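Peptidylprolyl Isomerase (Naegleria fowleri, PDB 6B4P) probably catalyses the cis-trans isomerisation of peptide bonds preceding proline, as an FKBP-type peptidylprolyl isomerase. Local coordinates at residues Leu22-Thr28 / Glu90-Ile96; Val42-Gly48 / Phe119-Ser125; Ile76-Leu81 / Ile96-Tyr102. All coordinates share one frame. Where two conformers were deposited one is given. Residue numbers count along the deposited sequence, not the author numbering.

Contact 1: residues Leu22-Thr28 / Glu90-Ile96; sequences LKKKIIT and EKSYFEI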
loop_
_atom_site.group_PDB
_atom_site.type_symbol
_atom_site.label_atom_id
_atom_site.label_comp_id
_atom_site.label_asym_id
_atom_site.label_seq_id
_atom_site.Cartn_x
_atom_site.Cartn_y
_atom_site.Cartn_z
ATOM N N LEU A 22 0.019 11.426 1.894
ATOM C CA LEU A 22 -0.218 9.988 1.840
ATOM C C LEU A 22 -1.603 9.753 2.427
ATOM O O LEU A 22 -1.864 10.145 3.569
ATOM C CB LEU A 22 0.837 9.220 2.639
ATOM C CG LEU A 22 0.654 7.705 2.804
ATOM C CD1 LEU A 22 0.910 7.014 1.476
ATOM C CD2 LEU A 22 1.581 7.162 3.887
ATOM N N LYS A 23 -2.497 9.142 1.654
ATOM C CA LYS A 23 -3.893 9.101 2.071
ATOM C C LYS A 23 -4.564 7.872 1.487
ATOM O O LYS A 23 -4.073 7.283 0.520
ATOM C CB LYS A 23 -4.614 10.374 1.633
ATOM C CG LYS A 23 -4.520 10.611 0.132
ATOM C CD LYS A 23 -5.115 11.938 -0.285
ATOM C CE LYS A 23 -5.078 12.036 -1.790
ATOM N NZ LYS A 23 -5.950 13.126 -2.296
ATOM N N LYS A 24 -5.702 7.493 2.071
ATOM C CA LYS A 24 -6.421 6.314 1.610
ATOM C C LYS A 24 -7.929 6.527 1.652
ATOM O O LYS A 24 -8.449 7.393 2.363
ATOM C CB LYS A 24 -6.069 5.069 2.444
ATOM C CG LYS A 24 -6.738 5.060 3.810
ATOM C CD LYS A 24 -6.336 3.830 4.650
ATOM C CE LYS A 24 -7.058 3.849 5.979
ATOM N NZ LYS A 24 -6.699 2.670 6.860
ATOM N N LYS A 25 -8.622 5.720 0.853
ATOM C CA LYS A 25 -10.069 5.542 0.920
ATOM C C LYS A 25 -10.329 4.086 1.272
ATOM O O LYS A 25 -9.734 3.192 0.661
ATOM C CB LYS A 25 -10.741 5.887 -0.410
ATOM C CG LYS A 25 -10.691 7.368 -0.780
ATOM C CD LYS A 25 -10.881 7.586 -2.276
ATOM C CE LYS A 25 -12.124 6.903 -2.810
ATOM N NZ LYS A 25 -12.236 7.097 -4.287
ATOM N N ILE A 26 -11.205 3.841 2.247
ATOM C CA ILE A 26 -11.522 2.470 2.627
ATOM C C ILE A 26 -12.558 1.935 1.649
ATOM O O ILE A 26 -13.606 2.553 1.435
ATOM C CB ILE A 26 -12.013 2.387 4.082
ATOM C CG1 ILE A 26 -10.890 2.828 5.024
ATOM C CG2 ILE A 26 -12.463 0.969 4.422
ATOM C CD1 ILE A 26 -11.275 2.864 6.487
ATOM N N ILE A 27 -12.238 0.817 1.007
ATOM C CA ILE A 27 -13.159 0.163 0.086
ATOM C C ILE A 27 -14.036 -0.835 0.818
ATOM O O ILE A 27 -15.264 -0.817 0.703
ATOM C CB ILE A 27 -12.362 -0.525 -1.044
ATOM C CG1 ILE A 27 -11.505 0.482 -1.799
ATOM C CG2 ILE A 27 -13.292 -1.287 -1.976
ATOM C CD1 ILE A 27 -10.593 -0.158 -2.819
ATOM N N THR A 28 -13.407 -1.717 1.589
ATOM C CA THR A 28 -14.096 -2.731 2.374
ATOM C C THR A 28 -13.563 -2.655 3.791
ATOM O O THR A 28 -12.351 -2.785 4.002
ATOM C CB THR A 28 -13.862 -4.130 1.807
ATOM O OG1 THR A 28 -14.234 -4.148 0.424
ATOM C CG2 THR A 28 -14.682 -5.162 2.577
ATOM N N GLU A 90 -9.053 -5.366 5.906
ATOM C CA GLU A 90 -9.404 -4.126 5.223
ATOM C C GLU A 90 -8.892 -4.134 3.790
ATOM O O GLU A 90 -7.804 -4.634 3.504
ATOM C CB GLU A 90 -8.821 -2.945 5.999
ATOM C CG GLU A 90 -9.039 -1.574 5.367
ATOM C CD GLU A 90 -8.489 -0.480 6.252
ATOM O OE1 GLU A 90 -8.714 -0.549 7.481
ATOM O OE2 GLU A 90 -7.821 0.431 5.710
ATOM N N LYS A 91 -9.702 -3.609 2.874
ATOM C CA LYS A 91 -9.240 -3.291 1.528
ATOM C C LYS A 91 -9.352 -1.784 1.365
ATOM O O LYS A 91 -10.429 -1.220 1.578
ATOM C CB LYS A 91 -10.056 -4.018 0.456
ATOM C CG LYS A 91 -9.514 -3.790 -0.960
ATOM C CD LYS A 91 -10.224 -4.689 -1.977
ATOM C CE LYS A 91 -9.761 -4.388 -3.392
ATOM N NZ LYS A 91 -10.510 -5.192 -4.403
ATOM N N SER A 92 -8.242 -1.139 1.021
ATOM C CA SER A 92 -8.212 0.311 0.906
ATOM C C SER A 92 -7.448 0.722 -0.338
ATOM O O SER A 92 -6.681 -0.050 -0.916
ATOM C CB SER A 92 -7.595 0.955 2.147
ATOM O OG SER A 92 -8.540 0.871 3.208
ATOM N N TYR A 93 -7.709 1.956 -0.755
ATOM C CA TYR A 93 -7.124 2.551 -1.951
ATOM C C TYR A 93 -6.233 3.703 -1.518
ATOM O O TYR A 93 -6.695 4.617 -0.831
ATOM C CB TYR A 93 -8.238 3.036 -2.873
ATOM C CG TYR A 93 -7.808 3.594 -4.203
ATOM C CD1 TYR A 93 -7.089 2.821 -5.112
ATOM C CD2 TYR A 93 -8.163 4.881 -4.576
ATOM C CE1 TYR A 93 -6.733 3.327 -6.350
ATOM C CE2 TYR A 93 -7.801 5.393 -5.802
ATOM C CZ TYR A 93 -7.087 4.613 -6.684
ATOM O OH TYR A 93 -6.744 5.128 -7.914
ATOM N N PHE A 94 -4.961 3.644 -1.896
ATOM C CA PHE A 94 -3.953 4.583 -1.425
ATOM C C PHE A 94 -3.423 5.437 -2.563
ATOM O O PHE A 94 -3.110 4.929 -3.641
ATOM C CB PHE A 94 -2.769 3.842 -0.792
ATOM C CG PHE A 94 -3.100 3.116 0.475
ATOM C CD1 PHE A 94 -2.799 3.676 1.706
ATOM C CD2 PHE A 94 -3.682 1.854 0.439
ATOM C CE1 PHE A 94 -3.089 2.987 2.891
ATOM C CE2 PHE A 94 -3.961 1.163 1.627
ATOM C CZ PHE A 94 -3.664 1.736 2.845
ATOM N N GLU A 95 -3.292 6.736 -2.303
ATOM C CA GLU A 95 -2.484 7.621 -3.127
ATOM C C GLU A 95 -1.141 7.808 -2.441
ATOM O O GLU A 95 -1.088 8.293 -1.302
ATOM C CB GLU A 95 -3.175 8.962 -3.328
ATOM C CG GLU A 95 -2.393 9.877 -4.244
ATOM C CD GLU A 95 -3.218 11.041 -4.758
ATOM O OE1 GLU A 95 -4.278 10.805 -5.379
ATOM O OE2 GLU A 95 -2.824 12.192 -4.495
ATOM N N ILE A 96 -0.064 7.447 -3.127
ATOM C CA ILE A 96 1.267 7.421 -2.540
ATOM C C ILE A 96 2.173 8.339 -3.350
ATOM O O ILE A 96 2.692 7.948 -4.396
ATOM C CB ILE A 96 1.824 5.990 -2.490
ATOM C CG1 ILE A 96 0.850 5.085 -1.729
ATOM C CG2 ILE A 96 3.178 5.974 -1.796
ATOM C CD1 ILE A 96 1.423 3.712 -1.354
HETATM O O HOH W 1 -6.305 12.443 -5.014
HETATM O O HOH W 2 -8.516 1.570 9.180
#

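Contact 2: residues Val42-Gly48 / Phe119-Ser125; sequences VSVHYTG and FEIELLS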
loop_
_atom_site.group_PDB
_atom_site.type_symbol
_atom_site.label_atom_id
_atom_site.label_comp_id
_atom_site.label_asym_id
_atom_site.label_seq_id
_atom_site.Cartn_x
_atom_site.Cartn_y
_atom_site.Cartn_z
ATOM N N VAL A 42 3.165 -9.445 7.461
ATOM C CA VAL A 42 1.837 -9.200 6.911
ATOM C C VAL A 42 1.753 -9.819 5.526
ATOM O O VAL A 42 2.735 -9.864 4.777
ATOM C CB VAL A 42 1.502 -7.693 6.861
ATOM C CG1 VAL A 42 1.495 -7.091 8.255
ATOM C CG2 VAL A 42 2.463 -6.945 5.947
ATOM N N SER A 43 0.562 -10.289 5.182
ATOM C CA SER A 43 0.266 -10.795 3.850
ATOM C C SER A 43 -0.747 -9.861 3.207
ATOM O O SER A 43 -1.808 -9.605 3.791
ATOM C CB SER A 43 -0.299 -12.215 3.909
ATOM O OG SER A 43 0.672 -13.152 4.342
ATOM N N VAL A 44 -0.423 -9.352 2.012
ATOM C CA VAL A 44 -1.296 -8.415 1.317
ATOM C C VAL A 44 -1.494 -8.856 -0.122
ATOM O O VAL A 44 -0.616 -9.469 -0.740
ATOM C CB VAL A 44 -0.758 -6.963 1.343
ATOM C CG1 VAL A 44 -0.604 -6.443 2.784
ATOM C CG2 VAL A 44 0.556 -6.843 0.577
ATOM N N HIS A 45 -2.673 -8.539 -0.651
ATOM C CA HIS A 45 -2.897 -8.531 -2.085
ATOM C C HIS A 45 -2.972 -7.081 -2.523
ATOM O O HIS A 45 -3.563 -6.248 -1.827
ATOM C CB HIS A 45 -4.175 -9.281 -2.468
ATOM C CG HIS A 45 -3.927 -10.694 -2.882
ATOM N ND1 HIS A 45 -2.944 -11.039 -3.785
ATOM C CD2 HIS A 45 -4.531 -11.852 -2.522
ATOM C CE1 HIS A 45 -2.954 -12.348 -3.964
ATOM N NE2 HIS A 45 -3.905 -12.865 -3.207
ATOM N N TYR A 46 -2.370 -6.771 -3.671
ATOM C CA TYR A 46 -2.339 -5.377 -4.084
ATOM C C TYR A 46 -2.439 -5.265 -5.596
ATOM O O TYR A 46 -2.105 -6.190 -6.337
ATOM C CB TYR A 46 -1.057 -4.677 -3.612
ATOM C CG TYR A 46 0.161 -5.210 -4.320
ATOM C CD1 TYR A 46 0.647 -4.595 -5.473
ATOM C CD2 TYR A 46 0.811 -6.347 -3.856
ATOM C CE1 TYR A 46 1.753 -5.113 -6.137
ATOM C CE2 TYR A 46 1.912 -6.871 -4.511
ATOM C CZ TYR A 46 2.383 -6.243 -5.648
ATOM O OH TYR A 46 3.461 -6.752 -6.313
ATOM N N THR A 47 -2.880 -4.089 -6.041
ATOM C CA THR A 47 -2.822 -3.686 -7.443
ATOM C C THR A 47 -2.253 -2.276 -7.502
ATOM O O THR A 47 -2.772 -1.371 -6.843
ATOM C CB THR A 47 -4.201 -3.743 -8.099
ATOM O OG1 THR A 47 -4.714 -5.087 -8.047
ATOM C CG2 THR A 47 -4.118 -3.311 -9.562
ATOM N N GLY A 48 -1.177 -2.096 -8.262
ATOM C CA GLY A 48 -0.529 -0.803 -8.408
ATOM C C GLY A 48 -0.803 -0.211 -9.778
ATOM O O GLY A 48 -0.671 -0.892 -10.800
ATOM N N PHE A 119 -2.374 2.485 -5.108
ATOM C CA PHE A 119 -2.439 1.071 -4.757
ATOM C C PHE A 119 -3.788 0.739 -4.146
ATOM O O PHE A 119 -4.230 1.418 -3.214
ATOM C CB PHE A 119 -1.354 0.653 -3.750
ATOM C CG PHE A 119 0.025 0.520 -4.333
ATOM C CD1 PHE A 119 0.430 -0.656 -4.928
ATOM C CD2 PHE A 119 0.927 1.563 -4.242
ATOM C CE1 PHE A 119 1.720 -0.794 -5.443
ATOM C CE2 PHE A 119 2.203 1.439 -4.762
ATOM C CZ PHE A 119 2.599 0.265 -5.352
ATOM N N GLU A 120 -4.410 -0.329 -4.638
ATOM C CA GLU A 120 -5.414 -1.054 -3.868
ATOM C C GLU A 120 -4.653 -2.089 -3.056
ATOM O O GLU A 120 -3.873 -2.845 -3.631
ATOM C CB GLU A 120 -6.432 -1.763 -4.762
ATOM C CG GLU A 120 -7.370 -0.851 -5.530
ATOM C CD GLU A 120 -8.648 -1.561 -5.934
ATOM O OE1 GLU A 120 -8.667 -2.812 -5.932
ATOM O OE2 GLU A 120 -9.638 -0.865 -6.240
ATOM N N ILE A 121 -4.845 -2.105 -1.735
ATOM C CA ILE A 121 -4.181 -3.064 -0.851
ATOM C C ILE A 121 -5.228 -3.731 0.025
ATOM O O ILE A 121 -6.067 -3.050 0.626
ATOM C CB ILE A 121 -3.117 -2.397 0.039
ATOM C CG1 ILE A 121 -2.095 -1.629 -0.807
ATOM C CG2 ILE A 121 -2.436 -3.446 0.909
ATOM C CD1 ILE A 121 -1.031 -0.933 0.037
ATOM N N GLU A 122 -5.205 -5.057 0.070
ATOM C CA GLU A 122 -6.035 -5.830 0.987
ATOM C C GLU A 122 -5.100 -6.473 1.999
ATOM O O GLU A 122 -4.184 -7.208 1.614
ATOM C CB GLU A 122 -6.847 -6.900 0.262
ATOM C CG GLU A 122 -7.721 -7.701 1.203
ATOM C CD GLU A 122 -8.558 -8.747 0.489
ATOM O OE1 GLU A 122 -8.335 -8.962 -0.720
ATOM O OE2 GLU A 122 -9.440 -9.358 1.135
ATOM N N LEU A 123 -5.312 -6.173 3.278
ATOM C CA LEU A 123 -4.527 -6.760 4.363
ATOM C C LEU A 123 -5.180 -8.083 4.744
ATOM O O LEU A 123 -6.195 -8.108 5.442
ATOM C CB LEU A 123 -4.456 -5.803 5.547
ATOM C CG LEU A 123 -3.706 -6.347 6.759
ATOM C CD1 LEU A 123 -2.319 -6.857 6.358
ATOM C CD2 LEU A 123 -3.611 -5.287 7.823
ATOM N N LEU A 124 -4.587 -9.194 4.300
ATOM C CA LEU A 124 -5.248 -10.489 4.433
ATOM C C LEU A 124 -5.124 -11.051 5.839
ATOM O O LEU A 124 -6.094 -11.589 6.386
ATOM C CB LEU A 124 -4.657 -11.485 3.438
ATOM C CG LEU A 124 -4.787 -11.041 1.987
ATOM C CD1 LEU A 124 -3.890 -11.895 1.112
ATOM C CD2 LEU A 124 -6.241 -11.168 1.547
ATOM N N SER A 125 -3.933 -10.964 6.417
ATOM C CA SER A 125 -3.597 -11.633 7.663
ATOM C C SER A 125 -2.198 -11.192 8.043
ATOM O O SER A 125 -1.508 -10.520 7.273
ATOM C CB SER A 125 -3.635 -13.155 7.527
ATOM O OG SER A 125 -2.706 -13.585 6.534
HETATM O O HOH W 3 -6.443 -5.132 -5.964
#

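Contact 3: residues Ile76-Leu81 / Ile96-Tyr102; sequences IRGWDL and IPSDYAY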
loop_
_atom_site.group_PDB
_atom_site.type_symbol
_atom_site.label_atom_id
_atom_site.label_comp_id
_atom_site.label_asym_id
_atom_site.label_seq_id
_atom_site.Cartn_x
_atom_site.Cartn_y
_atom_site.Cartn_z
ATOM N N ILE A 76 8.292 0.310 0.350
ATOM C CA ILE A 76 8.215 1.764 0.283
ATOM C C ILE A 76 7.534 2.308 1.534
ATOM O O ILE A 76 6.697 1.643 2.162
ATOM C CB ILE A 76 7.494 2.241 -0.990
ATOM C CG1 ILE A 76 6.090 1.644 -1.105
ATOM C CG2 ILE A 76 8.350 1.925 -2.219
ATOM C CD1 ILE A 76 5.308 2.176 -2.305
ATOM N N ARG A 77 7.909 3.542 1.898
ATOM C CA ARG A 77 7.415 4.134 3.140
ATOM C C ARG A 77 5.893 4.202 3.162
ATOM O O ARG A 77 5.267 3.999 4.212
ATOM C CB ARG A 77 8.019 5.525 3.322
ATOM C CG ARG A 77 7.675 6.170 4.648
ATOM C CD ARG A 77 8.644 7.299 4.951
ATOM N NE ARG A 77 8.585 8.369 3.959
ATOM C CZ ARG A 77 8.021 9.553 4.176
ATOM N NH1 ARG A 77 7.468 9.815 5.352
ATOM N NH2 ARG A 77 8.011 10.476 3.222
ATOM N N GLY A 78 5.276 4.495 2.015
ATOM C CA GLY A 78 3.825 4.557 1.971
ATOM C C GLY A 78 3.159 3.236 2.298
ATOM O O GLY A 78 2.037 3.217 2.813
ATOM N N TRP A 79 3.829 2.116 2.008
ATOM C CA TRP A 79 3.292 0.822 2.412
ATOM C C TRP A 79 3.493 0.557 3.903
ATOM O O TRP A 79 2.579 0.052 4.566
ATOM C CB TRP A 79 3.933 -0.301 1.600
ATOM C CG TRP A 79 3.290 -0.582 0.282
ATOM C CD1 TRP A 79 2.603 0.292 -0.526
ATOM C CD2 TRP A 79 3.278 -1.836 -0.384
ATOM N NE1 TRP A 79 2.172 -0.363 -1.659
ATOM C CE2 TRP A 79 2.577 -1.671 -1.594
ATOM C CE3 TRP A 79 3.800 -3.102 -0.070
ATOM C CZ2 TRP A 79 2.380 -2.722 -2.489
ATOM C CZ3 TRP A 79 3.617 -4.134 -0.964
ATOM C CH2 TRP A 79 2.908 -3.938 -2.161
ATOM N N ASP A 80 4.674 0.863 4.452
ATOM C CA ASP A 80 4.856 0.693 5.892
ATOM C C ASP A 80 3.841 1.536 6.659
ATOM O O ASP A 80 3.173 1.049 7.576
ATOM C CB ASP A 80 6.284 1.071 6.296
ATOM C CG ASP A 80 7.211 -0.136 6.456
ATOM O OD1 ASP A 80 6.750 -1.298 6.480
ATOM O OD2 ASP A 80 8.433 0.101 6.563
ATOM N N LEU A 81 3.694 2.810 6.284
ATOM C CA LEU A 81 2.735 3.660 6.986
ATOM C C LEU A 81 1.306 3.262 6.660
ATOM O O LEU A 81 0.433 3.257 7.538
ATOM C CB LEU A 81 2.955 5.124 6.616
ATOM C CG LEU A 81 4.241 5.797 7.074
ATOM C CD1 LEU A 81 4.322 7.212 6.522
ATOM C CD2 LEU A 81 4.308 5.802 8.597
ATOM N N ILE A 96 -0.064 7.447 -3.127
ATOM C CA ILE A 96 1.267 7.421 -2.540
ATOM C C ILE A 96 2.173 8.339 -3.350
ATOM O O ILE A 96 2.692 7.948 -4.396
ATOM C CB ILE A 96 1.824 5.990 -2.490
ATOM C CG1 ILE A 96 0.850 5.085 -1.729
ATOM C CG2 ILE A 96 3.178 5.974 -1.796
ATOM C CD1 ILE A 96 1.423 3.712 -1.354
ATOM N N PRO A 97 2.417 9.563 -2.874
ATOM C CA PRO A 97 3.354 10.459 -3.561
ATOM C C PRO A 97 4.734 9.836 -3.703
ATOM O O PRO A 97 5.123 8.924 -2.965
ATOM C CB PRO A 97 3.391 11.701 -2.654
ATOM C CG PRO A 97 2.102 11.634 -1.863
ATOM C CD PRO A 97 1.858 10.174 -1.653
ATOM N N SER A 98 5.482 10.355 -4.683
ATOM C CA SER A 98 6.791 9.796 -4.994
ATOM C C SER A 98 7.724 9.841 -3.790
ATOM O O SER A 98 8.534 8.921 -3.603
ATOM C CB SER A 98 7.408 10.531 -6.190
ATOM O OG SER A 98 7.652 11.892 -5.892
ATOM N N ASP A 99 7.600 10.862 -2.940
ATOM C CA ASP A 99 8.471 10.898 -1.773
ATOM C C ASP A 99 8.061 9.891 -0.702
ATOM O O ASP A 99 8.765 9.783 0.314
ATOM C CB ASP A 99 8.552 12.317 -1.185
ATOM C CG ASP A 99 7.198 12.922 -0.865
ATOM O OD1 ASP A 99 6.217 12.648 -1.575
ATOM O OD2 ASP A 99 7.123 13.716 0.099
ATOM N N TYR A 100 6.958 9.167 -0.899
ATOM C CA TYR A 100 6.607 8.017 -0.075
ATOM C C TYR A 100 6.788 6.717 -0.843
ATOM O O TYR A 100 6.400 5.651 -0.350
ATOM C CB TYR A 100 5.163 8.130 0.445
ATOM C CG TYR A 100 4.950 9.244 1.444
ATOM C CD1 TYR A 100 4.975 8.995 2.810
ATOM C CD2 TYR A 100 4.739 10.552 1.019
ATOM C CE1 TYR A 100 4.786 10.022 3.725
ATOM C CE2 TYR A 100 4.545 11.569 1.922
ATOM C CZ TYR A 100 4.576 11.302 3.272
ATOM O OH TYR A 100 4.386 12.331 4.165
ATOM N N ALA A 101 7.336 6.787 -2.059
ATOM C CA ALA A 101 7.505 5.602 -2.891
ATOM C C ALA A 101 8.958 5.525 -3.350
ATOM O O ALA A 101 9.858 5.389 -2.517
ATOM C CB ALA A 101 6.530 5.626 -4.075
ATOM N N TYR A 102 9.214 5.635 -4.654
ATOM C CA TYR A 102 10.567 5.483 -5.169
ATOM C C TYR A 102 11.239 6.811 -5.481
ATOM O O TYR A 102 12.349 6.818 -6.023
ATOM C CB TYR A 102 10.566 4.570 -6.397
ATOM C CG TYR A 102 10.089 3.176 -6.054
ATOM C CD1 TYR A 102 8.800 2.755 -6.388
ATOM C CD2 TYR A 102 10.905 2.289 -5.362
ATOM C CE1 TYR A 102 8.351 1.484 -6.059
ATOM C CE2 TYR A 102 10.465 1.014 -5.036
ATOM C CZ TYR A 102 9.187 0.618 -5.380
ATOM O OH TYR A 102 8.741 -0.637 -5.048
HETATM O O HOH W 4 9.876 5.011 0.172
HETATM O O HOH W 5 10.321 7.492 1.562
#

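Contact 1: residues Leu22-Thr28 / Glu90-Ile96
Residues 22-28 and 90-96 form an antiparallel ladder in the curled sheet of the FKBP fold, interrupted by a classic beta bulge at I27 and T28. In the regular part, K25 and Y93 exchange two strong bonds, K25 N to Y93 O and Y93 N to K25 O, both 2.8 Å. The K23/E95 pair is looser: E95 N reaches K23 O at 3.0 Å, but the return bond from K23 N to E95 O is weak at 3.4 Å. At the bulge, K91 O accepts from both I27 N (2.8 Å) and T28 N (3.0 Å), while K91 N donates to T28 O at 3.0 Å, as the register slips by a residue.

K24, S92 and F94 lie buried on one face, where charge is well matched. K24 NZ forms a salt bridge with E90 OE2 at 2.8 Å and also bonds S85 OG; E90 OE1 accepts from K87 N, and a water joins K24 NZ (3.1 Å) to E90 OE1 (2.7 Å). The aliphatic start of K24 lies over the F94 ring, a CH-pi contact. On the more open face, the side chains of K23 and E95 form a long salt bridge, NZ to OE2 3.9 Å, supplemented by a water between K23 NZ and E95 OE1. The buried carboxylate gains a further donor within its own segment, S92 OG, 2.6 Å from E90 OE2.

Contact 2: residues Val42-Gly48 / Phe119-Ser125
Six backbone hydrogen bonds zip residues 42-48 to 119-125 almost exactly antiparallel, and the inner face then fits by shape. G48 is the clearest hollow: the F119 ring lies against it, F119 CD1 3.6 Å from G48 CA, where a CB would clash. The edge of F119 also meets the Y46 ring, Y46 CD1 to F119 CE1 3.9 Å. V44 CB packs on I121 CG2 at 3.9 Å, and L123 CD1 rests against both V42 and V44, 3.9 Å from V42 CB and 4.0 Å from V44 CG1. W79 of helix 77-84 meets both Y46 and F119 edge-to-face.

At the C-terminal end of 119-125, opposite S43 and V44, the register slips at a beta bulge and L124 projects toward the partner strand, L124 CD1 3.7 Å from H45 CD2, while H45 ND1 bonds S59 OG. Y46 OH bonds D57 and R62. A sheet curled round a short helix characterises the FKBP fold, where Y46, F119 and W79 probably line the proline-binding pocket, as in relatives.

Contact 3: residues Ile76-Leu81 / Ile96-Tyr102
R77 lays its guanidinium flat on the ring of Y100, centres 3.8 Å apart and planes at 22°, an off-centre cation-pi stack. The same group turns its edge to the backbone, R77 NH2 donating to D99 O at 3.1 Å, and a water extends the link from R77 NE to that carbonyl. L81 CD1 meets the edge of the Y100 ring, 4.0 Å from Y100 CE1. Beneath this outer layer, G78 N donates to Y100 O at 2.9 Å, tying the first turn of helix 77-84 to the short 3-10 segment 98-100; a CB on G78 would run into I96 CG2. This is the FKBP helix meeting the loop that follows strand 91-96, and by analogy with relatives the I76 and W79 side of the helix probably borders the proline-binding pocket. I76, at the N-cap position, points into the loop: its CG2 sits over the face of the Y102 ring, 3.7 Å from the centroid, and its CD1 packs against A101 CB at 4.1 Å. I96 CD1 touches the edge of the indole at W79 CD1, 3.7 Å away, while a second water joins R77 N to A101 O.

How the contacts relate
Contacts 1 and 2 belong to one continuous sheet, joined by probable hydrogen bonds between F94 N and F119 O (2.7 Å) and between I121 N and S92 O (2.9 Å). Contact 3 instead sets helix 77-84 against a loop, and shares I96 with contact 1. Contact 2 is the most enclosed, with no residue exposed, while contacts 1 and 3 reach the surface at I27 and T28 and at R77 and D99. Cross-strand backbone pairing dominates the first two; contact 1 adds a buried salt bridge, contact 2 apolar and aromatic fitting, whereas contact 3 uses one backbone bond plus a stack of exposed R77 on buried Y100. W79 ties helix to sheet, W79 NE1 lying 3.5 Å from F119 CD2.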